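Long-range contacts in aminoglycoside N(3)-acetyltransferase (Enterobacter cloacae, PDB 6NP3), which catalyses acetyl transfer from acetyl-CoA to the N3 amine of 2-deoxystreptamine antibiotics, and so probably confers resistance to gentamicin, kanamycin, tobramycin and related drugs: residues A[126-134]-A[146-154]; A[225-234]-A[253-262]. All coordinates share one frame; numbering follows the deposited sequence.

In the fold
After strand 121-124 the chain enters helix 128-132, crosses a loop without helix or strand, and returns in helix 146-151. Interaction 1 closes that excursion just before the chain runs into strand 156-160. Much later, helix 222-233 is followed by the paired strands 237-241 and 244-250 at one margin of the mixed sheet, and helix 251-265 follows directly and returns to helix 222-233. Interaction 2 closes this second loop. The two contacts are in series, neither nested nor crossed, with centres about 22 Å apart. They still meet: Leu151 CD2 lies 3.7 Å from Val255 CG2, packing helix 146-151 against helix 251-265.

Interaction 1. Residues A[126-134]-A[146-154]; sequences PDAAWLVAP and PIARFLAHA
Arg149 NH2 is gripped by two backbone carbonyls where helix 128-132 ends: it gives a 2.9 Å hydrogen bond to Leu131 O and one of 2.8 Å to Pro134 O. The first carbonyl is met from above its plane, although it lies near the plane of the guanidinium. NE adds a weak bond to Trp130 O, and NH1 turns back to Arg144 O, which fixes the rotation of the group. The cis peptide between Ala133 and Pro134 lies over one guanidinium face, with Pro134 CD 3.6 Å from Arg149 NH1. A positive group among these carbonyls would be expected to suit the negative end of the helix dipole.

On its way there the arginine chain runs over the Trp130 indole, with Arg149 CB 4.0 Å from the centroid of the six-membered ring. A bend at chi3 (-64°) then lifts the guanidinium away from the indole to the carbonyls. The edge of the same indole meets the face of His153 in a T-shaped stack, planes 64° apart. His153 in turn sends NE2 to Asp127 OD2 at 2.9 Å, in the histidine ring plane but from above the carboxylate. Asp127 is a known magnesium-binding residue and its side chain comes, at nearest atoms, about 3 Å from the bound ion, so His153 is probably a second-shell partner that steadies the carboxylate.

The two helices run at 125° to each other on the sheet. Leu131 and Phe150 rest on Met22 of strand 22-27, Val132 and Pro146 cover strand 121-124, and Leu151 reaches helix 251-265.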
# COMPACT_ATOMS: atom_id res chain seq x y z
N PRO A 126 -9.36 12.24 9.64
CA PRO A 126 -10.63 12.00 10.34
C PRO A 126 -11.27 10.67 10.03
O PRO A 126 -12.06 10.17 10.83
CB PRO A 126 -11.50 13.18 9.92
CG PRO A 126 -10.53 14.26 9.56
CD PRO A 126 -9.36 13.52 8.92
N ASP A 127 -11.00 10.10 8.86
CA ASP A 127 -11.61 8.84 8.46
C ASP A 127 -10.69 7.65 8.68
O ASP A 127 -10.97 6.54 8.21
CB ASP A 127 -12.05 8.92 7.00
CG ASP A 127 -13.04 10.04 6.74
OD1 ASP A 127 -13.96 10.24 7.54
OD2 ASP A 127 -12.87 10.76 5.75
N ALA A 128 -9.63 7.84 9.46
CA ALA A 128 -8.62 6.81 9.61
C ALA A 128 -9.18 5.53 10.23
O ALA A 128 -8.82 4.42 9.81
CB ALA A 128 -7.48 7.32 10.49
N ALA A 129 -10.02 5.64 11.25
CA ALA A 129 -10.53 4.42 11.85
C ALA A 129 -11.39 3.64 10.86
O ALA A 129 -11.34 2.40 10.81
CB ALA A 129 -11.31 4.73 13.13
N TRP A 130 -12.23 4.34 10.11
CA TRP A 130 -13.06 3.69 9.10
C TRP A 130 -12.22 3.05 8.01
O TRP A 130 -12.54 1.97 7.52
CB TRP A 130 -14.01 4.73 8.52
CG TRP A 130 -14.85 4.26 7.39
CD1 TRP A 130 -16.02 3.59 7.48
CD2 TRP A 130 -14.59 4.41 5.99
NE1 TRP A 130 -16.49 3.28 6.23
CE2 TRP A 130 -15.63 3.78 5.30
CE3 TRP A 130 -13.56 5.00 5.26
CZ2 TRP A 130 -15.70 3.77 3.93
CZ3 TRP A 130 -13.65 4.99 3.89
CH2 TRP A 130 -14.71 4.39 3.24
N LEU A 131 -11.10 3.69 7.65
CA LEU A 131 -10.22 3.10 6.64
C LEU A 131 -9.58 1.81 7.13
O LEU A 131 -9.49 0.85 6.37
CB LEU A 131 -9.12 4.07 6.23
CG LEU A 131 -9.60 5.20 5.33
CD1 LEU A 131 -8.57 6.33 5.32
CD2 LEU A 131 -9.85 4.72 3.93
N VAL A 132 -9.07 1.77 8.36
CA VAL A 132 -8.18 0.68 8.70
C VAL A 132 -8.85 -0.58 9.21
O VAL A 132 -8.18 -1.62 9.31
CB VAL A 132 -7.08 1.05 9.72
CG1 VAL A 132 -6.19 2.17 9.18
CG2 VAL A 132 -7.65 1.42 11.09
N ALA A 133 -10.14 -0.56 9.53
CA ALA A 133 -10.81 -1.74 10.08
C ALA A 133 -12.16 -1.92 9.39
O ALA A 133 -12.86 -0.92 9.17
CB ALA A 133 -11.04 -1.59 11.59
N PRO A 134 -12.55 -3.16 9.06
CA PRO A 134 -11.82 -4.39 9.34
C PRO A 134 -10.64 -4.60 8.38
O PRO A 134 -10.62 -4.11 7.25
CB PRO A 134 -12.87 -5.47 9.11
CG PRO A 134 -13.80 -4.87 8.06
CD PRO A 134 -13.87 -3.41 8.45
N PRO A 146 -8.83 -2.33 3.63
CA PRO A 146 -8.69 -0.87 3.56
C PRO A 146 -8.57 -0.35 2.14
O PRO A 146 -9.03 0.76 1.85
CB PRO A 146 -7.43 -0.62 4.38
CG PRO A 146 -7.45 -1.70 5.44
CD PRO A 146 -7.93 -2.92 4.64
N ILE A 147 -7.96 -1.12 1.23
CA ILE A 147 -7.92 -0.69 -0.16
C ILE A 147 -9.32 -0.58 -0.73
O ILE A 147 -9.62 0.35 -1.48
CB ILE A 147 -7.09 -1.68 -0.99
CG1 ILE A 147 -5.65 -1.75 -0.54
CG2 ILE A 147 -7.20 -1.42 -2.49
CD1 ILE A 147 -4.92 -0.52 -0.75
N ALA A 148 -10.18 -1.56 -0.45
CA ALA A 148 -11.55 -1.46 -0.94
C ALA A 148 -12.20 -0.16 -0.49
O ALA A 148 -12.89 0.49 -1.28
CB ALA A 148 -12.36 -2.67 -0.48
N ARG A 149 -12.05 0.20 0.77
CA ARG A 149 -12.68 1.43 1.26
C ARG A 149 -12.03 2.67 0.66
O ARG A 149 -12.73 3.63 0.30
CB ARG A 149 -12.67 1.40 2.79
CG ARG A 149 -13.68 0.39 3.31
CD ARG A 149 -13.79 0.37 4.85
NE ARG A 149 -12.56 -0.05 5.48
CZ ARG A 149 -12.17 -1.33 5.62
NH1 ARG A 149 -12.91 -2.34 5.18
NH2 ARG A 149 -11.01 -1.58 6.18
N PHE A 150 -10.70 2.68 0.49
CA PHE A 150 -10.00 3.77 -0.19
C PHE A 150 -10.57 4.00 -1.58
O PHE A 150 -10.76 5.14 -2.00
CB PHE A 150 -8.52 3.36 -0.24
CG PHE A 150 -7.63 4.18 -1.13
CD1 PHE A 150 -7.21 5.42 -0.74
CD2 PHE A 150 -7.15 3.66 -2.30
CE1 PHE A 150 -6.39 6.15 -1.53
CE2 PHE A 150 -6.30 4.42 -3.09
CZ PHE A 150 -5.93 5.65 -2.69
N LEU A 151 -10.84 2.91 -2.31
CA LEU A 151 -11.36 3.01 -3.66
C LEU A 151 -12.78 3.53 -3.66
O LEU A 151 -13.21 4.11 -4.66
CB LEU A 151 -11.37 1.65 -4.34
CG LEU A 151 -9.99 1.09 -4.65
CD1 LEU A 151 -10.05 -0.37 -5.06
CD2 LEU A 151 -9.24 1.92 -5.67
N ALA A 152 -13.52 3.38 -2.56
CA ALA A 152 -14.85 3.95 -2.42
C ALA A 152 -14.83 5.38 -1.89
O ALA A 152 -15.90 6.01 -1.78
CB ALA A 152 -15.70 3.04 -1.52
N HIS A 153 -13.66 5.91 -1.55
CA HIS A 153 -13.51 7.17 -0.83
C HIS A 153 -12.73 8.17 -1.67
O HIS A 153 -11.98 8.99 -1.15
CB HIS A 153 -12.79 6.91 0.49
CG HIS A 153 -12.97 7.98 1.52
ND1 HIS A 153 -14.14 8.68 1.72
CD2 HIS A 153 -12.09 8.42 2.45
CE1 HIS A 153 -13.98 9.51 2.75
NE2 HIS A 153 -12.75 9.37 3.21
N ALA A 154 -12.93 8.11 -2.98
CA ALA A 154 -12.37 9.10 -3.90
C ALA A 154 -10.85 9.07 -3.85
O ALA A 154 -10.20 10.08 -4.04
CB ALA A 154 -12.91 10.52 -3.66

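Interaction 2. Residues A[225-234]-A[253-262]; sequences RIARDYLART and DIVSFGIEWL
Tyr230 lies between the two helices with a partner on each side of its ring. Ile254 CG1 sits almost straight over one face, 3.7 Å from the centroid, and Thr234 OG1 covers the opposite face. The ring's edge points into the face of Phe257 in a T-shaped stack, planes 71° apart, while OH donates to Asp253 OD2 at 2.7 Å on the anti lone pair. Thr234 is itself held by a bond from OG1 to Tyr230 O.

One turn earlier, Ile226 is a knob among Phe257, Gly258, Trp261 and Leu262. Its CG2 reaches Gly258 CA at 3.6 Å, and its CG1 lies over the six-membered ring of Trp261. Phe257 is the reciprocal knob, among Ile226, Asp229, Tyr230 and Arg233. With CG anti to the backbone N (chi1 -172°), Trp261 brings NE1 in plane to Asp229 OD2, 2.8 Å away in one of two Asp229 conformers, so this bond may be intermittent. Farther out, Arg265 makes a cation-pi contact with Trp261, and Ile249 of strand 244-250 backs both Tyr230 and Ile254.

In this largely apolar, aromatic interface the Tyr230 hydroxyl and, less certainly, the Trp261 indole N-H pair with carboxylates, adding directional bonds to the packing.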
# COMPACT_ATOMS: atom_id res chain seq x y z
N ARG A 225 2.49 -4.30 -15.31
CA ARG A 225 2.05 -4.28 -16.70
C ARG A 225 0.80 -3.43 -16.86
O ARG A 225 0.68 -2.69 -17.84
CB ARG A 225 1.84 -5.70 -17.19
CG ARG A 225 3.12 -6.55 -17.19
CD ARG A 225 3.23 -7.53 -18.41
NE ARG A 225 2.93 -6.80 -19.64
CZ ARG A 225 2.02 -7.15 -20.53
NH1 ARG A 225 1.32 -8.27 -20.38
NH2 ARG A 225 1.82 -6.39 -21.59
N ILE A 226 -0.15 -3.55 -15.93
CA ILE A 226 -1.36 -2.75 -16.00
C ILE A 226 -1.02 -1.27 -15.88
O ILE A 226 -1.50 -0.45 -16.66
CB ILE A 226 -2.35 -3.17 -14.90
CG1 ILE A 226 -2.86 -4.59 -15.13
CG2 ILE A 226 -3.49 -2.17 -14.81
CD1 ILE A 226 -3.52 -5.15 -13.91
N ALA A 227 -0.20 -0.92 -14.89
CA ALA A 227 0.07 0.49 -14.63
C ALA A 227 0.84 1.13 -15.78
O ALA A 227 0.55 2.27 -16.16
CB ALA A 227 0.85 0.62 -13.32
N ARG A 228 1.80 0.42 -16.37
CA ARG A 228 2.50 0.97 -17.52
C ARG A 228 1.54 1.25 -18.67
O ARG A 228 1.62 2.31 -19.31
CB ARG A 228 3.58 -0.00 -18.02
CG ARG A 228 4.88 -0.00 -17.28
CD ARG A 228 5.93 -0.91 -17.94
NE ARG A 228 7.01 -1.19 -16.99
CZ ARG A 228 7.92 -0.30 -16.62
NH1 ARG A 228 7.90 0.93 -17.12
NH2 ARG A 228 8.87 -0.63 -15.76
N ASP A 229 0.67 0.29 -18.99
CA ASP A 229 -0.33 0.49 -20.03
C ASP A 229 -1.20 1.69 -19.69
O ASP A 229 -1.35 2.61 -20.51
CB ASP A 229 -1.18 -0.77 -20.20
CG ASP A 229 -0.90 -1.49 -21.51
OD1 ASP A 229 -0.15 -0.98 -22.36
OD2 ASP A 229 -1.44 -2.60 -21.70
N TYR A 230 -1.69 1.75 -18.45
CA TYR A 230 -2.60 2.82 -18.05
C TYR A 230 -1.94 4.18 -18.24
O TYR A 230 -2.55 5.10 -18.78
CB TYR A 230 -3.02 2.64 -16.60
CG TYR A 230 -3.94 3.68 -16.06
CD1 TYR A 230 -5.28 3.59 -16.26
CD2 TYR A 230 -3.46 4.76 -15.33
CE1 TYR A 230 -6.14 4.52 -15.71
CE2 TYR A 230 -4.30 5.71 -14.81
CZ TYR A 230 -5.63 5.59 -15.00
OH TYR A 230 -6.45 6.54 -14.44
N LEU A 231 -0.70 4.29 -17.80
CA LEU A 231 -0.02 5.57 -17.87
C LEU A 231 0.30 5.96 -19.30
O LEU A 231 0.43 7.16 -19.59
CB LEU A 231 1.24 5.54 -17.02
CG LEU A 231 0.96 5.44 -15.51
CD1 LEU A 231 2.25 5.21 -14.73
CD2 LEU A 231 0.27 6.69 -14.99
N ALA A 232 0.39 5.00 -20.20
CA ALA A 232 0.59 5.33 -21.61
C ALA A 232 -0.69 5.77 -22.28
O ALA A 232 -0.63 6.29 -23.41
CB ALA A 232 1.11 4.10 -22.36
N ARG A 233 -1.85 5.57 -21.64
CA ARG A 233 -3.15 5.73 -22.27
C ARG A 233 -4.04 6.77 -21.61
O ARG A 233 -5.18 6.92 -22.06
CB ARG A 233 -3.90 4.39 -22.24
CG ARG A 233 -3.35 3.35 -23.19
CD ARG A 233 -4.00 2.00 -22.93
NE ARG A 233 -3.55 0.97 -23.87
CZ ARG A 233 -4.29 0.47 -24.85
NH1 ARG A 233 -5.53 0.90 -25.03
NH2 ARG A 233 -3.80 -0.46 -25.65
N THR A 234 -3.57 7.47 -20.58
CA THR A 234 -4.43 8.27 -19.72
C THR A 234 -3.75 9.58 -19.39
O THR A 234 -2.55 9.63 -19.13
CB THR A 234 -4.69 7.53 -18.39
OG1 THR A 234 -5.09 6.18 -18.67
CG2 THR A 234 -5.76 8.20 -17.59
N ASP A 253 -10.28 4.76 -11.06
CA ASP A 253 -10.12 4.64 -12.51
C ASP A 253 -9.05 3.62 -12.88
O ASP A 253 -9.26 2.80 -13.77
CB ASP A 253 -9.79 6.00 -13.12
CG ASP A 253 -9.94 5.99 -14.62
OD1 ASP A 253 -11.06 5.73 -15.10
OD2 ASP A 253 -8.94 6.25 -15.30
N ILE A 254 -7.88 3.65 -12.22
CA ILE A 254 -6.84 2.68 -12.57
C ILE A 254 -7.24 1.26 -12.19
O ILE A 254 -6.93 0.31 -12.91
CB ILE A 254 -5.46 3.08 -11.99
CG1 ILE A 254 -4.34 2.30 -12.73
CG2 ILE A 254 -5.41 2.89 -10.49
CD1 ILE A 254 -2.95 2.70 -12.36
N VAL A 255 -7.97 1.09 -11.09
CA VAL A 255 -8.42 -0.24 -10.71
C VAL A 255 -9.47 -0.75 -11.68
O VAL A 255 -9.42 -1.92 -12.10
CB VAL A 255 -8.89 -0.25 -9.24
CG1 VAL A 255 -9.60 -1.56 -8.91
CG2 VAL A 255 -7.67 -0.05 -8.33
N SER A 256 -10.43 0.07 -12.08
CA SER A 256 -11.37 -0.38 -13.10
C SER A 256 -10.64 -0.76 -14.39
O SER A 256 -10.92 -1.82 -14.99
CB SER A 256 -12.39 0.72 -13.36
OG SER A 256 -13.21 0.91 -12.22
N PHE A 257 -9.69 0.07 -14.81
CA PHE A 257 -8.89 -0.24 -15.99
C PHE A 257 -8.20 -1.58 -15.81
O PHE A 257 -8.15 -2.39 -16.75
CB PHE A 257 -7.89 0.88 -16.22
CG PHE A 257 -6.92 0.63 -17.35
CD1 PHE A 257 -5.74 -0.04 -17.13
CD2 PHE A 257 -7.19 1.08 -18.62
CE1 PHE A 257 -4.85 -0.27 -18.15
CE2 PHE A 257 -6.29 0.84 -19.65
CZ PHE A 257 -5.11 0.21 -19.40
N GLY A 258 -7.68 -1.85 -14.62
CA GLY A 258 -6.95 -3.09 -14.41
C GLY A 258 -7.83 -4.32 -14.40
O GLY A 258 -7.43 -5.38 -14.93
N ILE A 259 -9.04 -4.22 -13.87
CA ILE A 259 -10.00 -5.32 -13.96
C ILE A 259 -10.28 -5.63 -15.43
O ILE A 259 -10.28 -6.79 -15.86
CB ILE A 259 -11.29 -4.98 -13.20
CG1 ILE A 259 -10.99 -4.83 -11.70
CG2 ILE A 259 -12.38 -6.02 -13.45
CD1 ILE A 259 -12.11 -4.17 -10.93
N GLU A 260 -10.60 -4.59 -16.20
CA GLU A 260 -10.86 -4.77 -17.63
C GLU A 260 -9.64 -5.36 -18.34
O GLU A 260 -9.78 -6.21 -19.22
CB GLU A 260 -11.27 -3.44 -18.25
CG GLU A 260 -12.57 -2.89 -17.73
CD GLU A 260 -12.90 -1.50 -18.24
OE1 GLU A 260 -12.28 -1.04 -19.23
OE2 GLU A 260 -13.79 -0.86 -17.65
N TRP A 261 -8.45 -4.91 -17.98
CA TRP A 261 -7.22 -5.34 -18.64
C TRP A 261 -7.01 -6.83 -18.44
O TRP A 261 -6.74 -7.57 -19.40
CB TRP A 261 -6.06 -4.54 -18.06
CG TRP A 261 -4.72 -4.65 -18.70
CD1 TRP A 261 -4.17 -3.76 -19.57
CD2 TRP A 261 -3.73 -5.66 -18.47
NE1 TRP A 261 -2.91 -4.15 -19.92
CE2 TRP A 261 -2.62 -5.32 -19.27
CE3 TRP A 261 -3.68 -6.83 -17.70
CZ2 TRP A 261 -1.46 -6.09 -19.29
CZ3 TRP A 261 -2.53 -7.59 -17.72
CH2 TRP A 261 -1.44 -7.22 -18.52
N LEU A 262 -7.14 -7.29 -17.20
CA LEU A 262 -7.00 -8.71 -16.89
C LEU A 262 -8.09 -9.53 -17.57
O LEU A 262 -7.81 -10.59 -18.15
CB LEU A 262 -7.05 -8.93 -15.38
CG LEU A 262 -5.81 -8.43 -14.64
CD1 LEU A 262 -6.11 -8.32 -13.15
CD2 LEU A 262 -4.59 -9.31 -14.90